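Local atomic coordinates of protein-S-isoprenylcysteine O-methyltransferase (Tribolium castaneum, PDB entry 5V7P), a protein that catalyses methylation of the C-terminal isoprenylated cysteine of proteins, with S-adenosyl-L-methionine as methyl donor, in the endoplasmic reticulum membrane. Residues Q11-S16 and F102-F107; L18-I23 and L71-V76; A65-F70 and D121-N126; V136-E141 and G221-L226. All blocks are in the same frame, centred on the assembly; numbering follows the deposited sequence.

Contact 1: residues Q11-S16 and F102-F107; sequences QSFTGS and FHYSEF. With MPG ([(Z)-octadec-9-enyl] (2R)-2,3-bis(oxidanyl)propanoate), chain T.
An offset aromatic stack between Phe13 and Tyr104 joins two transmembrane helices, 4-29 and 90-113, inside the helical bundle. The two rings lie almost flat on each other, with planes 6° apart and centroids separated by 4.0 Å. Each ring covers one face of the other, and the stack is tightest where Phe13 CD2 approaches Tyr104 CE2 at 3.6 Å. The overlap extends beyond the ring of Phe13, because its CB sits over the phenol face and makes a CH-pi contact 4.0 Å from the centroid of the Tyr104 ring. Both side chains hold CG anti to their own backbone N (chi1 176° for Phe13 and 172° for Tyr104), which carries each ring out to meet the other while the backbones stay well apart, with the CA atoms of Phe13 and Tyr104 at 8.1 Å. Helix 59-84 packs against both partners, Leu75 touching Phe13 and Leu71 touching Tyr104, so the stack is part of a three-helix junction. No hydrogen bond crosses between 11-16 and 102-107, and the contact rests on apolar and ring interactions. Another side of segment 11-16 meets a bound MPG lipid, whose chain passes Gly15 and Gln11. Gly15 CA lies 4.0 Å from MPG C13, whereas Gln11 reaches along the lipid until its OE1 lies 3.4 Å from MPG C2.

Contact 2: residues L18-I23 and L71-V76; sequences LVFFVI and LGLVLV. With MPG ([(Z)-octadec-9-enyl] (2R)-2,3-bis(oxidanyl)propanoate), chain Z; UND (undecane), chain E.
Phe20 and Leu73 form the tight part of a transmembrane helix pair in which segments 18-23 and 71-76 run in broadly the same direction, their axes 33° apart and 8.9 Å at closest approach. Leu73 CG rests over one face of the Phe20 ring in a CH-pi contact, 3.6 Å from Phe20 CE2 and displaced toward the rim, while the two methyls of Leu73 spread across the same ring. Val76 is the second anchor. With CG1 anti to its backbone N (chi1 168°), this methyl is directed at the backbone of helix 4-29, 3.7 Å from Phe20 O. Without the Phe20 ring, as with an alanine here, Leu73 CG is likely to lose the face it packs on and a gap to open beside it. The fit is looser at Phe21, whose CB is 4.5 Å from Val76 CG2 and whose ring turns from 71-76, with undecane C1 near its plane at the ring edge. Leu18, Val19 and Val22 face an MPG chain that lies along the helix, and Ile23, buried against helix 35-56, also reaches it; no side chain of 71-76 meets these four. The closest approach to this lipid is between Ile23 CG1 and MPG C3, at 3.5 Å.

Contact 3: residues A65-F70 and D121-N126; sequences AIRAAF and DSFVIN. With MPG ([(Z)-octadec-9-enyl] (2R)-2,3-bis(oxidanyl)propanoate), chain B.
Arg67, on transmembrane helix 59-84, sets its CB over the ring of Phe123, which belongs to the loop between helices 90-113 and 129-148, and carries its chain out past the rim. This CB makes a CH-pi contact over the ring face, 4.1 Å from the Phe123 centroid and shifted toward the rim at CE2. From CG to NE the arginine is extended, and the chain runs outward beyond the ring, CD staying 3.9 Å from Phe123 CD2. The guanidinium lies further out, its plane turned 28° from that of the ring, and NH1 is hydrogen-bonded to Ala63 O one helical turn earlier. Next in sequence, Ala68 meets the far end of the ring, with its CB 4.3 Å from Phe123 CZ. Further along, Phe70 touches bound decane. Phe123 also stacks with Phe107 of helix 90-113, and its backbone O accepts a hydrogen bond from His103 ND1. Beyond Phe123, Val124 and Asn126 line an MPG lipid. The contact is therefore apolar despite the arginine in it: methylenes and a methyl hold the ring by dispersion, while the guanidinium, probably charged, finds a hydrogen-bond partner for NH1 on its own helix.

Contact 4: residues V136-E141 and G221-L226; sequences VSSWVE and GTQIIL. With MPG ([(Z)-octadec-9-enyl] (2R)-2,3-bis(oxidanyl)propanoate), chain B; D10 (decane), chain J; D10 (decane), chain I.
Ser138 and Gln223 meet where helices 129-148 and 210-225 approach each other inside the membrane. In Gln223 the aliphatic CB and CG carry the chain outward, and a bend at the second torsion (chi2 -50°) turns the amide toward Ser138. CD comes to 3.8 Å from Ser138 CB, and OE1 presses closer against the same carbon, at 3.2 Å. This oxygen takes its hydrogen bond from Asn228 ND2, which also makes a weak one to Ser138 O and so ties the two segments together. At the other amide corner, NE2 donates to Thr222 OG1 over 3.3 Å, tilted 19° out of the amide plane, and lies 3.1 Å from O3 of the MPG headgroup. Ser138 OG is engaged with Ala135 O in its own helix, and Leu226 CD2 adds a loose contact 4.1 Å from Ser138 O. Nearby, Trp139 has Val136 CA over one face and a decane over the opposite one, while NE1 bonds Tyr95 OH. Were Trp139 a leucine, Tyr95 OH would probably lose its indole N-H partner and the decane its flat surface. Thr222 and Gln223 thus form a polar patch beside a lipid headgroup within an otherwise largely apolar transmembrane helix bundle.

Contacts 1, 2 and 3 form one continuous cluster, with centres 8 to 15 Å apart, whereas contact 4 lies 21 to 22 Å from each of them, with no direct touch. Helix 4-29 serves contacts 1 and 2, and helix 59-84 serves contacts 2 and 3. Along the chain contact 2 is nested within the loop closed by contact 1, contact 3 crosses both, and contact 4 opens only after they have closed. Within the cluster Ser16 OG probably bonds Ala69 O, and Leu71 CD1 packs on Phe123 CD1. The early transmembrane helices are thus interlocked, and a shared MPG lipid, touching contacts 3 and 4, spans the distance to the later ones.

Contact 1: residues Q11-S16 and F102-F107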
# COMPACT_ATOMS: atom_id res chain seq x y z
N GLN A 11 -6.04 20.43 -6.56
CA GLN A 11 -6.80 21.60 -6.12
C GLN A 11 -7.27 21.44 -4.68
O GLN A 11 -7.16 22.37 -3.87
CB GLN A 11 -8.00 21.82 -7.04
CG GLN A 11 -7.63 22.22 -8.46
CD GLN A 11 -8.82 22.21 -9.40
OE1 GLN A 11 -9.64 21.30 -9.36
NE2 GLN A 11 -8.91 23.23 -10.24
N SER A 12 -7.79 20.26 -4.33
CA SER A 12 -8.32 20.04 -2.99
C SER A 12 -7.20 19.98 -1.95
O SER A 12 -7.35 20.50 -0.84
CB SER A 12 -9.14 18.76 -2.95
OG SER A 12 -10.12 18.76 -3.98
N PHE A 13 -6.07 19.36 -2.30
CA PHE A 13 -4.97 19.21 -1.35
C PHE A 13 -4.37 20.57 -0.99
O PHE A 13 -4.19 20.89 0.19
CB PHE A 13 -3.91 18.28 -1.93
CG PHE A 13 -2.69 18.14 -1.07
CD1 PHE A 13 -2.70 17.35 0.07
CD2 PHE A 13 -1.51 18.80 -1.40
CE1 PHE A 13 -1.58 17.22 0.86
CE2 PHE A 13 -0.38 18.67 -0.62
CZ PHE A 13 -0.42 17.88 0.51
N THR A 14 -4.03 21.37 -2.01
CA THR A 14 -3.43 22.67 -1.75
C THR A 14 -4.46 23.65 -1.18
O THR A 14 -4.15 24.41 -0.26
CB THR A 14 -2.81 23.23 -3.03
OG1 THR A 14 -3.83 23.39 -4.03
CG2 THR A 14 -1.73 22.31 -3.56
N GLY A 15 -5.68 23.64 -1.72
CA GLY A 15 -6.72 24.50 -1.18
C GLY A 15 -6.97 24.23 0.29
O GLY A 15 -7.03 25.16 1.10
N SER A 16 -7.13 22.96 0.65
CA SER A 16 -7.29 22.60 2.06
C SER A 16 -6.06 22.99 2.87
O SER A 16 -6.18 23.49 3.99
CB SER A 16 -7.57 21.11 2.19
OG SER A 16 -7.69 20.73 3.55
N PHE A 102 3.29 11.31 2.00
CA PHE A 102 3.47 10.00 1.37
C PHE A 102 2.20 9.58 0.64
O PHE A 102 2.24 9.25 -0.55
CB PHE A 102 3.85 8.95 2.41
CG PHE A 102 3.88 7.55 1.86
CD1 PHE A 102 5.04 7.05 1.29
CD2 PHE A 102 2.76 6.75 1.91
CE1 PHE A 102 5.07 5.78 0.77
CE2 PHE A 102 2.79 5.46 1.39
CZ PHE A 102 3.95 4.98 0.83
N HIS A 103 1.07 9.59 1.33
CA HIS A 103 -0.16 9.05 0.75
C HIS A 103 -0.66 9.92 -0.40
O HIS A 103 -1.17 9.40 -1.40
CB HIS A 103 -1.23 8.91 1.83
CG HIS A 103 -0.95 7.81 2.81
ND1 HIS A 103 -1.07 6.47 2.48
CD2 HIS A 103 -0.54 7.84 4.10
CE1 HIS A 103 -0.75 5.73 3.53
NE2 HIS A 103 -0.43 6.54 4.52
N TYR A 104 -0.52 11.25 -0.28
CA TYR A 104 -0.99 12.11 -1.36
C TYR A 104 -0.08 12.02 -2.58
O TYR A 104 -0.54 11.79 -3.70
CB TYR A 104 -1.10 13.56 -0.91
CG TYR A 104 -1.39 14.45 -2.09
CD1 TYR A 104 -2.62 14.39 -2.73
CD2 TYR A 104 -0.43 15.32 -2.59
CE1 TYR A 104 -2.89 15.18 -3.83
CE2 TYR A 104 -0.70 16.12 -3.68
CZ TYR A 104 -1.93 16.04 -4.30
OH TYR A 104 -2.21 16.82 -5.39
N SER A 105 1.23 12.22 -2.37
CA SER A 105 2.17 12.13 -3.49
C SER A 105 2.08 10.77 -4.18
O SER A 105 2.35 10.67 -5.38
CB SER A 105 3.59 12.38 -2.99
OG SER A 105 3.96 11.44 -1.99
N GLU A 106 1.69 9.73 -3.44
CA GLU A 106 1.47 8.43 -4.05
C GLU A 106 0.32 8.49 -5.05
O GLU A 106 0.40 7.91 -6.14
CB GLU A 106 1.18 7.39 -2.97
CG GLU A 106 1.26 5.95 -3.45
CD GLU A 106 2.68 5.45 -3.60
OE1 GLU A 106 2.87 4.39 -4.23
OE2 GLU A 106 3.61 6.11 -3.09
N PHE A 107 -0.77 9.17 -4.69
CA PHE A 107 -1.87 9.36 -5.62
C PHE A 107 -1.44 10.20 -6.82
O PHE A 107 -1.76 9.87 -7.96
CB PHE A 107 -3.05 10.03 -4.90
CG PHE A 107 -4.24 10.28 -5.78
CD1 PHE A 107 -4.31 11.41 -6.58
CD2 PHE A 107 -5.30 9.38 -5.80
CE1 PHE A 107 -5.41 11.64 -7.39
CE2 PHE A 107 -6.40 9.61 -6.61
CZ PHE A 107 -6.45 10.74 -7.40
C2 MPG T . -11.58 21.76 -12.17
C3 MPG T . -13.09 21.64 -12.00
C4 MPG T . -13.67 22.85 -11.26
C5 MPG T . -13.10 22.91 -9.84
C6 MPG T . -14.21 23.13 -8.82
C7 MPG T . -13.67 23.98 -7.67
C8 MPG T . -14.26 23.53 -6.32
C9 MPG T . -13.18 23.49 -5.24
C10 MPG T . -12.10 22.76 -5.41
C11 MPG T . -11.02 22.70 -4.33
C12 MPG T . -10.41 24.09 -4.11
C13 MPG T . -10.44 24.41 -2.62
O1 MPG T . -10.06 20.60 -13.61
C1 MPG T . -11.03 20.41 -12.63
CXD MPG T . -10.24 20.14 -16.09
O2 MPG T . -10.82 19.12 -16.86
C21 MPG T . -8.86 20.48 -16.65
O3 MPG T . -8.39 21.66 -16.05
O4 MPG T . -10.05 18.50 -14.41
CX3 MPG T . -10.10 19.66 -14.65

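Contact 2: residues L18-I23 and L71-V76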
# COMPACT_ATOMS: atom_id res chain seq x y z
N LEU A 18 -4.09 25.46 2.23
CA LEU A 18 -4.10 26.92 2.37
C LEU A 18 -5.11 27.36 3.41
O LEU A 18 -4.83 28.25 4.22
CB LEU A 18 -4.39 27.57 1.02
CG LEU A 18 -4.25 29.09 0.96
CD1 LEU A 18 -2.79 29.50 1.08
CD2 LEU A 18 -4.86 29.64 -0.32
N VAL A 19 -6.30 26.74 3.42
CA VAL A 19 -7.34 27.11 4.37
C VAL A 19 -6.83 26.96 5.80
O VAL A 19 -6.85 27.90 6.59
CB VAL A 19 -8.61 26.28 4.12
CG1 VAL A 19 -9.58 26.38 5.30
CG2 VAL A 19 -9.30 26.73 2.84
N PHE A 20 -6.38 25.75 6.14
CA PHE A 20 -5.96 25.49 7.51
C PHE A 20 -4.63 26.15 7.85
O PHE A 20 -4.35 26.39 9.03
CB PHE A 20 -5.91 23.98 7.76
CG PHE A 20 -7.25 23.33 7.67
CD1 PHE A 20 -8.14 23.40 8.74
CD2 PHE A 20 -7.65 22.66 6.53
CE1 PHE A 20 -9.38 22.80 8.66
CE2 PHE A 20 -8.89 22.06 6.45
CZ PHE A 20 -9.76 22.14 7.52
N PHE A 21 -3.80 26.45 6.84
CA PHE A 21 -2.64 27.29 7.08
C PHE A 21 -3.05 28.65 7.61
O PHE A 21 -2.44 29.18 8.55
CB PHE A 21 -1.82 27.44 5.80
CG PHE A 21 -0.72 28.46 5.90
CD1 PHE A 21 0.44 28.18 6.61
CD2 PHE A 21 -0.84 29.69 5.30
CE1 PHE A 21 1.45 29.11 6.70
CE2 PHE A 21 0.16 30.63 5.39
CZ PHE A 21 1.32 30.34 6.09
N VAL A 22 -4.10 29.23 7.04
CA VAL A 22 -4.61 30.51 7.53
C VAL A 22 -5.16 30.36 8.94
O VAL A 22 -4.93 31.21 9.81
CB VAL A 22 -5.67 31.07 6.56
CG1 VAL A 22 -6.33 32.33 7.12
CG2 VAL A 22 -5.04 31.37 5.20
N ILE A 23 -5.89 29.27 9.19
CA ILE A 23 -6.49 29.06 10.51
C ILE A 23 -5.40 28.96 11.57
O ILE A 23 -5.47 29.60 12.63
CB ILE A 23 -7.38 27.81 10.50
CG1 ILE A 23 -8.55 28.00 9.53
CG2 ILE A 23 -7.91 27.51 11.91
CD1 ILE A 23 -9.35 26.74 9.27
N LEU A 71 -5.77 14.92 3.66
CA LEU A 71 -4.32 14.82 3.75
C LEU A 71 -3.66 16.19 3.84
O LEU A 71 -2.64 16.34 4.52
CB LEU A 71 -3.78 14.04 2.56
CG LEU A 71 -4.18 12.56 2.52
CD1 LEU A 71 -3.87 11.95 1.15
CD2 LEU A 71 -3.47 11.78 3.61
N GLY A 72 -4.22 17.19 3.16
CA GLY A 72 -3.74 18.55 3.35
C GLY A 72 -3.96 19.03 4.77
O GLY A 72 -3.11 19.72 5.34
N LEU A 73 -5.10 18.68 5.35
CA LEU A 73 -5.35 18.99 6.76
C LEU A 73 -4.26 18.41 7.64
O LEU A 73 -3.68 19.11 8.48
CB LEU A 73 -6.72 18.43 7.17
CG LEU A 73 -7.53 19.22 8.20
CD1 LEU A 73 -8.75 18.43 8.64
CD2 LEU A 73 -6.68 19.59 9.40
N VAL A 74 -3.95 17.12 7.45
CA VAL A 74 -2.94 16.46 8.28
C VAL A 74 -1.58 17.11 8.08
O VAL A 74 -0.80 17.28 9.03
CB VAL A 74 -2.91 14.96 7.97
CG1 VAL A 74 -1.80 14.26 8.74
CG2 VAL A 74 -4.26 14.33 8.30
N LEU A 75 -1.26 17.48 6.84
CA LEU A 75 0.03 18.11 6.55
C LEU A 75 0.21 19.38 7.38
O LEU A 75 1.19 19.53 8.11
CB LEU A 75 0.14 18.42 5.06
CG LEU A 75 1.34 19.26 4.62
CD1 LEU A 75 2.65 18.62 5.05
CD2 LEU A 75 1.31 19.47 3.12
N VAL A 76 -0.74 20.31 7.27
CA VAL A 76 -0.61 21.59 7.96
C VAL A 76 -0.62 21.39 9.48
O VAL A 76 0.18 21.99 10.20
CB VAL A 76 -1.73 22.56 7.51
CG1 VAL A 76 -1.80 23.79 8.41
CG2 VAL A 76 -1.49 22.98 6.06
C2 MPG Z . -10.75 31.84 8.95
C3 MPG Z . -9.84 30.96 8.09
C4 MPG Z . -10.66 30.35 6.95
C5 MPG Z . -10.90 31.41 5.88
C6 MPG Z . -11.14 30.74 4.54
C7 MPG Z . -10.26 31.40 3.48
C8 MPG Z . -8.80 31.02 3.72
C9 MPG Z . -7.92 31.75 2.71
C10 MPG Z . -7.80 31.29 1.48
C11 MPG Z . -8.55 30.03 1.05
O1 MPG Z . -9.86 32.27 11.12
C1 MPG Z . -10.66 31.38 10.40
CXD MPG Z . -11.22 31.92 13.24
O2 MPG Z . -11.91 32.72 14.15
C21 MPG Z . -10.21 31.05 13.99
O3 MPG Z . -9.04 30.91 13.22
O4 MPG Z . -10.48 34.00 12.41
CX3 MPG Z . -10.50 32.82 12.24
C1 UND E . 2.69 25.59 8.02
C2 UND E . 1.78 25.76 9.23
C3 UND E . 2.05 27.12 9.89
C4 UND E . 1.27 27.21 11.20
C5 UND E . 1.71 28.47 11.96
C6 UND E . 2.97 28.17 12.76
C7 UND E . 3.60 29.48 13.22
C8 UND E . 4.57 29.21 14.37
C9 UND E . 5.93 29.84 14.07
C10 UND E . 6.82 29.72 15.31
C11 UND E . 8.28 29.84 14.90

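Contact 3: residues A65-F70 and D121-N126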
# COMPACT_ATOMS: atom_id res chain seq x y z
N ALA A 65 -11.57 14.12 -3.85
CA ALA A 65 -11.31 15.45 -3.33
C ALA A 65 -11.24 15.45 -1.80
O ALA A 65 -10.36 16.10 -1.22
CB ALA A 65 -12.38 16.43 -3.81
N ILE A 66 -12.15 14.74 -1.14
CA ILE A 66 -12.20 14.80 0.32
C ILE A 66 -10.98 14.12 0.93
O ILE A 66 -10.48 14.55 1.97
CB ILE A 66 -13.51 14.18 0.84
CG1 ILE A 66 -13.70 14.50 2.33
CG2 ILE A 66 -13.54 12.67 0.62
CD1 ILE A 66 -13.95 15.97 2.63
N ARG A 67 -10.48 13.06 0.30
CA ARG A 67 -9.27 12.42 0.80
C ARG A 67 -8.06 13.32 0.63
O ARG A 67 -7.23 13.45 1.54
CB ARG A 67 -9.06 11.08 0.09
CG ARG A 67 -10.02 10.00 0.54
CD ARG A 67 -10.02 8.79 -0.37
NE ARG A 67 -10.81 7.70 0.18
CZ ARG A 67 -12.14 7.66 0.17
NH1 ARG A 67 -12.84 8.66 -0.35
NH2 ARG A 67 -12.77 6.62 0.70
N ALA A 68 -7.95 13.98 -0.53
CA ALA A 68 -6.85 14.91 -0.74
C ALA A 68 -6.93 16.08 0.24
O ALA A 68 -5.91 16.51 0.78
CB ALA A 68 -6.87 15.42 -2.19
N ALA A 69 -8.14 16.60 0.47
CA ALA A 69 -8.30 17.68 1.44
C ALA A 69 -7.94 17.22 2.84
O ALA A 69 -7.32 17.96 3.61
CB ALA A 69 -9.74 18.20 1.40
N PHE A 70 -8.33 15.99 3.20
CA PHE A 70 -7.99 15.46 4.52
C PHE A 70 -6.48 15.37 4.70
O PHE A 70 -5.96 15.71 5.76
CB PHE A 70 -8.65 14.10 4.72
CG PHE A 70 -8.10 13.33 5.88
CD1 PHE A 70 -8.51 13.62 7.18
CD2 PHE A 70 -7.19 12.30 5.69
CE1 PHE A 70 -8.01 12.91 8.25
CE2 PHE A 70 -6.69 11.59 6.76
CZ PHE A 70 -7.10 11.90 8.05
N ASP A 121 -8.01 4.02 -4.20
CA ASP A 121 -6.98 3.06 -3.81
C ASP A 121 -5.58 3.60 -4.08
O ASP A 121 -4.62 3.13 -3.46
CB ASP A 121 -7.18 1.74 -4.56
CG ASP A 121 -8.58 1.20 -4.41
OD1 ASP A 121 -9.10 1.20 -3.27
OD2 ASP A 121 -9.18 0.78 -5.43
N SER A 122 -5.44 4.56 -4.99
CA SER A 122 -4.14 5.13 -5.30
C SER A 122 -3.56 5.93 -4.14
O SER A 122 -2.35 6.15 -4.10
CB SER A 122 -4.23 6.01 -6.55
OG SER A 122 -4.67 5.25 -7.66
N PHE A 123 -4.40 6.37 -3.19
CA PHE A 123 -3.90 6.93 -1.95
C PHE A 123 -3.25 5.88 -1.06
O PHE A 123 -2.69 6.23 -0.01
CB PHE A 123 -5.02 7.63 -1.19
CG PHE A 123 -5.50 8.90 -1.84
CD1 PHE A 123 -4.74 10.05 -1.78
CD2 PHE A 123 -6.72 8.94 -2.49
CE1 PHE A 123 -5.18 11.22 -2.37
CE2 PHE A 123 -7.17 10.11 -3.08
CZ PHE A 123 -6.39 11.25 -3.02
N VAL A 124 -3.35 4.60 -1.43
CA VAL A 124 -2.64 3.50 -0.80
C VAL A 124 -2.84 3.48 0.71
O VAL A 124 -1.93 3.14 1.47
CB VAL A 124 -1.14 3.53 -1.18
CG1 VAL A 124 -0.33 4.60 -0.41
CG2 VAL A 124 -0.52 2.16 -1.02
N ILE A 125 -4.05 3.81 1.15
CA ILE A 125 -4.38 3.81 2.58
C ILE A 125 -5.00 2.47 2.96
O ILE A 125 -5.95 2.01 2.33
CB ILE A 125 -5.33 4.97 2.92
CG1 ILE A 125 -4.77 6.30 2.39
CG2 ILE A 125 -5.54 5.05 4.43
CD1 ILE A 125 -5.67 7.51 2.62
N ASN A 126 -4.43 1.84 3.99
CA ASN A 126 -4.98 0.64 4.61
C ASN A 126 -5.44 1.05 6.00
O ASN A 126 -4.62 1.52 6.79
CB ASN A 126 -3.92 -0.46 4.68
CG ASN A 126 -4.34 -1.73 3.98
OD1 ASN A 126 -5.41 -1.82 3.39
ND2 ASN A 126 -3.47 -2.74 4.02
C2 MPG B . 3.03 -0.61 9.75
C3 MPG B . 4.44 -0.80 9.21
C4 MPG B . 4.43 -1.37 7.80
C5 MPG B . 5.82 -1.27 7.21
C6 MPG B . 5.83 -1.99 5.87
C7 MPG B . 4.94 -1.31 4.83
C8 MPG B . 4.32 -2.42 4.00
C9 MPG B . 3.76 -1.82 2.71
C10 MPG B . 2.48 -1.76 2.43
C11 MPG B . 1.39 -2.29 3.36
C12 MPG B . 0.12 -1.47 3.16
C13 MPG B . -0.49 -1.75 1.79
C14 MPG B . -1.39 -0.58 1.43
C15 MPG B . -2.22 -0.92 0.20
C16 MPG B . -3.70 -0.66 0.46
O1 MPG B . 2.50 1.68 9.47
C1 MPG B . 2.24 0.42 8.95
CXD MPG B . 3.19 4.03 8.93
O2 MPG B . 4.48 4.58 8.93
C21 MPG B . 2.53 4.31 10.28
O3 MPG B . 3.47 4.81 11.19
O4 MPG B . 4.00 2.11 7.83
CX3 MPG B . 3.28 2.53 8.68

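Contact 4: residues V136-E141 and G221-L226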
# COMPACT_ATOMS: atom_id res chain seq x y z
N VAL A 136 -1.87 2.48 14.81
CA VAL A 136 -2.35 3.01 16.08
C VAL A 136 -1.39 2.66 17.20
O VAL A 136 -1.13 3.47 18.10
CB VAL A 136 -3.77 2.50 16.38
CG1 VAL A 136 -4.24 2.93 17.77
CG2 VAL A 136 -4.75 2.99 15.32
N SER A 137 -0.83 1.45 17.17
CA SER A 137 0.07 1.02 18.24
C SER A 137 1.31 1.89 18.30
O SER A 137 1.93 2.03 19.36
CB SER A 137 0.45 -0.45 18.06
OG SER A 137 1.40 -0.61 17.03
N SER A 138 1.71 2.48 17.16
CA SER A 138 2.84 3.41 17.18
C SER A 138 2.43 4.76 17.75
O SER A 138 3.27 5.48 18.29
CB SER A 138 3.41 3.58 15.77
OG SER A 138 2.63 4.46 14.99
N TRP A 139 1.15 5.12 17.65
CA TRP A 139 0.67 6.34 18.28
C TRP A 139 0.61 6.18 19.80
O TRP A 139 1.00 7.09 20.54
CB TRP A 139 -0.72 6.71 17.75
CG TRP A 139 -0.79 6.87 16.27
CD1 TRP A 139 0.25 6.99 15.40
CD2 TRP A 139 -1.98 6.92 15.48
NE1 TRP A 139 -0.22 7.11 14.11
CE2 TRP A 139 -1.59 7.07 14.13
CE3 TRP A 139 -3.35 6.84 15.77
CZ2 TRP A 139 -2.51 7.15 13.09
CZ3 TRP A 139 -4.26 6.92 14.74
CH2 TRP A 139 -3.83 7.07 13.41
N VAL A 140 0.13 5.03 20.28
CA VAL A 140 0.01 4.84 21.72
C VAL A 140 1.38 4.72 22.36
O VAL A 140 1.62 5.24 23.45
CB VAL A 140 -0.89 3.62 22.03
CG1 VAL A 140 -2.22 3.73 21.30
CG2 VAL A 140 -0.18 2.32 21.70
N GLU A 141 2.31 4.03 21.69
CA GLU A 141 3.67 3.94 22.22
C GLU A 141 4.26 5.33 22.40
O GLU A 141 4.81 5.65 23.46
CB GLU A 141 4.56 3.10 21.30
CG GLU A 141 6.00 3.01 21.82
CD GLU A 141 6.93 2.26 20.90
OE1 GLU A 141 6.46 1.68 19.90
OE2 GLU A 141 8.15 2.25 21.18
N GLY A 221 11.76 4.56 8.72
CA GLY A 221 12.06 5.95 9.05
C GLY A 221 10.98 6.61 9.89
O GLY A 221 11.29 7.36 10.82
N THR A 222 9.71 6.34 9.57
CA THR A 222 8.62 6.95 10.32
C THR A 222 8.76 6.69 11.81
O THR A 222 8.51 7.57 12.63
CB THR A 222 7.27 6.44 9.81
OG1 THR A 222 7.17 5.03 10.04
CG2 THR A 222 7.09 6.73 8.33
N GLN A 223 9.16 5.47 12.18
CA GLN A 223 9.32 5.13 13.58
C GLN A 223 10.61 5.66 14.18
O GLN A 223 10.69 5.82 15.40
CB GLN A 223 9.24 3.61 13.76
CG GLN A 223 7.92 3.03 13.28
CD GLN A 223 6.73 3.76 13.87
OE1 GLN A 223 6.55 3.81 15.08
NE2 GLN A 223 5.92 4.37 13.00
N ILE A 224 11.62 5.94 13.35
CA ILE A 224 12.78 6.66 13.84
C ILE A 224 12.41 8.11 14.14
O ILE A 224 12.87 8.69 15.13
CB ILE A 224 13.94 6.57 12.84
CG1 ILE A 224 14.33 5.10 12.63
CG2 ILE A 224 15.14 7.38 13.33
CD1 ILE A 224 15.48 4.87 11.66
N ILE A 225 11.56 8.70 13.30
CA ILE A 225 11.03 10.03 13.60
C ILE A 225 10.43 10.04 14.99
O ILE A 225 10.78 10.87 15.84
CB ILE A 225 10.00 10.46 12.54
CG1 ILE A 225 10.65 10.51 11.15
CG2 ILE A 225 9.38 11.81 12.90
CD1 ILE A 225 9.69 10.81 10.02
N LEU A 226 9.54 9.08 15.26
CA LEU A 226 8.84 8.99 16.54
C LEU A 226 9.74 8.55 17.69
O LEU A 226 9.32 8.64 18.84
CB LEU A 226 7.66 8.01 16.40
CG LEU A 226 6.22 8.53 16.30
CD1 LEU A 226 6.12 9.95 15.76
CD2 LEU A 226 5.41 7.59 15.43
C2 MPG B . 3.03 -0.61 9.75
C3 MPG B . 4.44 -0.80 9.21
C4 MPG B . 4.43 -1.37 7.80
C5 MPG B . 5.82 -1.27 7.21
C6 MPG B . 5.83 -1.99 5.87
C7 MPG B . 4.94 -1.31 4.83
C8 MPG B . 4.32 -2.42 4.00
C9 MPG B . 3.76 -1.82 2.71
C10 MPG B . 2.48 -1.76 2.43
C11 MPG B . 1.39 -2.29 3.36
C12 MPG B . 0.12 -1.47 3.16
C13 MPG B . -0.49 -1.75 1.79
C14 MPG B . -1.39 -0.58 1.43
C15 MPG B . -2.22 -0.92 0.20
C16 MPG B . -3.70 -0.66 0.46
O1 MPG B . 2.50 1.68 9.47
C1 MPG B . 2.24 0.42 8.95
CXD MPG B . 3.19 4.03 8.93
O2 MPG B . 4.48 4.58 8.93
C21 MPG B . 2.53 4.31 10.28
O3 MPG B . 3.47 4.81 11.19
O4 MPG B . 4.00 2.11 7.83
CX3 MPG B . 3.28 2.53 8.68
C1 D10 J . -3.23 11.17 16.10
C2 D10 J . -3.75 11.00 14.67
C3 D10 J . -2.58 10.85 13.70
C4 D10 J . -3.13 10.65 12.29
C5 D10 J . -1.99 10.47 11.29
C6 D10 J . -2.58 10.16 9.92
C7 D10 J . -1.46 10.05 8.89
C8 D10 J . -1.99 9.37 7.62
C9 D10 J . -3.00 10.29 6.94
C3 D10 I . -7.10 7.11 17.68
C4 D10 I . -6.37 6.67 18.94
C5 D10 I . -5.15 7.56 19.17
C6 D10 I . -4.42 7.12 20.44
C7 D10 I . -3.21 8.02 20.67
C8 D10 I . -2.62 7.72 22.05